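Local coordinates for beta-1,3-xylanase (Alcaligenes sp., PDB 2COV), which probably binds beta-1,3-xylan through its family 31 carbohydrate-binding module, the part of the enzyme present in this crystal structure, at residues F13-V18 with R86-T91. Sequence-based numbering, arbitrary orientation.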
loop_
_atom_site.group_PDB
_atom_site.type_symbol
_atom_site.label_atom_id
_atom_site.label_comp_id
_atom_site.label_asym_id
_atom_site.label_seq_id
_atom_site.Cartn_x
_atom_site.Cartn_y
_atom_site.Cartn_z
ATOM N N PHE A 13 19.846 2.859 9.650
ATOM C CA PHE A 13 19.178 3.145 8.393
ATOM C C PHE A 13 19.717 4.474 7.916
ATOM O O PHE A 13 19.461 5.500 8.554
ATOM C CB PHE A 13 17.671 3.224 8.660
ATOM C CG PHE A 13 16.806 3.295 7.431
ATOM C CD1 PHE A 13 15.464 3.627 7.572
ATOM C CD2 PHE A 13 17.280 3.087 6.137
ATOM C CE1 PHE A 13 14.616 3.714 6.520
ATOM C CE2 PHE A 13 16.430 3.144 5.058
ATOM C CZ PHE A 13 15.107 3.466 5.258
ATOM N N ASN A 14 20.540 4.489 6.878
ATOM C CA ASN A 14 21.263 5.713 6.575
ATOM C C ASN A 14 21.748 5.696 5.120
ATOM O O ASN A 14 21.328 4.895 4.301
ATOM C CB ASN A 14 22.400 5.815 7.606
ATOM C CG ASN A 14 22.694 7.170 8.110
ATOM O OD1 ASN A 14 23.099 7.244 9.333
ATOM N ND2 ASN A 14 22.523 8.160 7.357
ATOM N N PHE A 15 22.587 6.676 4.810
ATOM C CA PHE A 15 23.174 6.801 3.471
ATOM C C PHE A 15 24.595 7.266 3.523
ATOM O O PHE A 15 25.040 7.882 4.485
ATOM C CB PHE A 15 22.361 7.720 2.578
ATOM C CG PHE A 15 22.470 9.153 2.977
ATOM C CD1 PHE A 15 21.662 9.696 3.934
ATOM C CD2 PHE A 15 23.449 9.986 2.394
ATOM C CE1 PHE A 15 21.789 11.037 4.325
ATOM C CE2 PHE A 15 23.583 11.310 2.804
ATOM C CZ PHE A 15 22.730 11.872 3.714
ATOM N N ASN A 16 25.336 6.917 2.452
ATOM C CA ASN A 16 26.630 7.438 2.163
ATOM C C ASN A 16 26.639 8.252 0.896
ATOM O O ASN A 16 26.025 7.888 -0.118
ATOM C CB ASN A 16 27.634 6.295 1.907
ATOM C CG ASN A 16 27.846 5.407 3.106
ATOM O OD1 ASN A 16 28.140 5.895 4.204
ATOM N ND2 ASN A 16 27.746 4.091 2.900
ATOM N N TYR A 17 27.356 9.370 0.922
ATOM C CA TYR A 17 27.769 10.018 -0.298
ATOM C C TYR A 17 28.785 9.117 -1.064
ATOM O O TYR A 17 29.725 8.651 -0.470
ATOM C CB TYR A 17 28.382 11.375 0.061
ATOM C CG TYR A 17 29.135 12.077 -1.040
ATOM C CD1 TYR A 17 30.503 11.858 -1.251
ATOM C CD2 TYR A 17 28.509 13.001 -1.847
ATOM C CE1 TYR A 17 31.191 12.550 -2.249
ATOM C CE2 TYR A 17 29.216 13.702 -2.832
ATOM C CZ TYR A 17 30.503 13.455 -3.014
ATOM O OH TYR A 17 31.251 14.167 -3.991
ATOM N N VAL A 18 28.528 8.929 -2.331
ATOM C CA VAL A 18 29.451 8.166 -3.220
ATOM C C VAL A 18 30.157 9.160 -4.121
ATOM O O VAL A 18 31.393 9.148 -4.207
ATOM C CB VAL A 18 28.712 7.083 -4.010
ATOM C CG1 VAL A 18 29.651 6.351 -4.954
ATOM C CG2 VAL A 18 28.041 6.069 -3.073
ATOM N N ARG A 86 12.342 6.633 5.878
ATOM C CA ARG A 86 12.796 7.890 6.530
ATOM C C ARG A 86 13.136 8.911 5.478
ATOM O O ARG A 86 13.717 8.567 4.452
ATOM C CB ARG A 86 13.942 7.609 7.439
ATOM C CG ARG A 86 15.270 7.349 6.808
ATOM C CD ARG A 86 16.452 7.215 7.841
ATOM N NE ARG A 86 16.676 8.541 8.469
ATOM C CZ ARG A 86 17.877 8.988 8.856
ATOM N NH1 ARG A 86 18.993 8.275 8.801
ATOM N NH2 ARG A 86 17.980 10.204 9.376
ATOM N N ASN A 87 12.909 10.172 5.774
ATOM C CA ASN A 87 13.310 11.270 4.869
ATOM C C ASN A 87 14.642 11.824 5.247
ATOM O O ASN A 87 14.952 12.014 6.441
ATOM C CB ASN A 87 12.285 12.420 4.928
ATOM C CG ASN A 87 10.920 12.058 4.467
ATOM O OD1 ASN A 87 10.730 11.099 3.737
ATOM N ND2 ASN A 87 9.931 12.896 4.892
ATOM N N ILE A 88 15.450 12.117 4.227
ATOM C CA ILE A 88 16.792 12.668 4.388
ATOM C C ILE A 88 17.040 13.780 3.353
ATOM O O ILE A 88 16.322 13.905 2.368
ATOM C CB ILE A 88 17.935 11.577 4.313
ATOM C CG1 ILE A 88 17.991 10.900 2.953
ATOM C CG2 ILE A 88 17.742 10.567 5.404
ATOM C CD1 ILE A 88 18.802 11.649 1.844
ATOM N N THR A 89 18.029 14.578 3.663
ATOM C CA THR A 89 18.646 15.479 2.680
ATOM C C THR A 89 19.999 14.934 2.249
ATOM O O THR A 89 20.788 14.560 3.093
ATOM C CB THR A 89 18.779 16.873 3.284
ATOM O OG1 THR A 89 17.485 17.372 3.657
ATOM C CG2 THR A 89 19.455 17.860 2.292
ATOM N N PHE A 90 20.225 14.853 0.963
ATOM C CA PHE A 90 21.465 14.291 0.475
ATOM C C PHE A 90 22.633 15.257 0.650
ATOM O O PHE A 90 22.569 16.393 0.157
ATOM C CB PHE A 90 21.324 13.881 -0.982
ATOM C CG PHE A 90 22.547 13.279 -1.610
ATOM C CD1 PHE A 90 23.361 12.460 -0.910
ATOM C CD2 PHE A 90 22.851 13.560 -2.919
ATOM C CE1 PHE A 90 24.474 11.900 -1.487
ATOM C CE2 PHE A 90 23.937 13.001 -3.522
ATOM C CZ PHE A 90 24.769 12.187 -2.806
ATOM N N THR A 91 23.608 14.843 1.446
ATOM C CA THR A 91 24.796 15.614 1.763
ATOM C C THR A 91 26.027 14.747 1.509
ATOM O O THR A 91 25.903 13.591 1.156
ATOM C CB THR A 91 24.848 15.956 3.278
ATOM O OG1 THR A 91 24.937 14.716 4.043
ATOM C CG2 THR A 91 23.563 16.676 3.760
#
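The aliphatic part of R86 passes over the F13 ring, and its guanidinium hydrogen-bonds to F13 O. R86 CG sits over one face of the ring, offset toward the rim, 4.0 Å from the F13 ring centroid: a CH-pi contact. The two side chains run past one another in opposing senses, ring and guanidinium planes steeply inclined. Beyond the ring the arginine chain bends at chi3 (-68°). R86 NH1 donates to F13 O at 2.8 Å, with an N-H...O angle of 152°. The oxygen lies near the guanidinium plane, and the donor lies in the carbonyl plane. I88 CG2 packs over the centre of one guanidinium face. R86 NH1 also has a long, weak ion pair with D11. An alanine in place of R86 would probably leave the F13 ring face without its CG cover and F13 O without this donor.

Further along, F15 and I88 meet tip to tip. I88 CD1 lies over one face of the F15 ring, offset toward the rim, 4.3 Å from its centroid. The far end of the ring reaches the backbone of 86-91, where F15 CZ is 3.4 Å from T89 O. T91 OG1 stands at the ring edge, 3.6 Å from F15 CZ. F90 turns its ring edge to F15, with F90 CD1 3.9 Å from F15 CE2. Y17 CD2 meets F90 CZ obliquely at 3.9 Å.

Strands 13-19 and 80-89 are outermost in the chain's antiparallel sheet order. They come together across the fold, facing each other through their side chains. The axes of 13-18 and 86-89 approach to 9.0 Å, with 24° between their directions. No backbone-to-backbone hydrogen bond joins the segments; some side chains pack against backbone carbonyls. R86 itself pairs in an antiparallel ladder with a strand of a second subunit. Aromatic and aliphatic packing thus makes most of the contact, with a single charge-assisted bond at the F13 end.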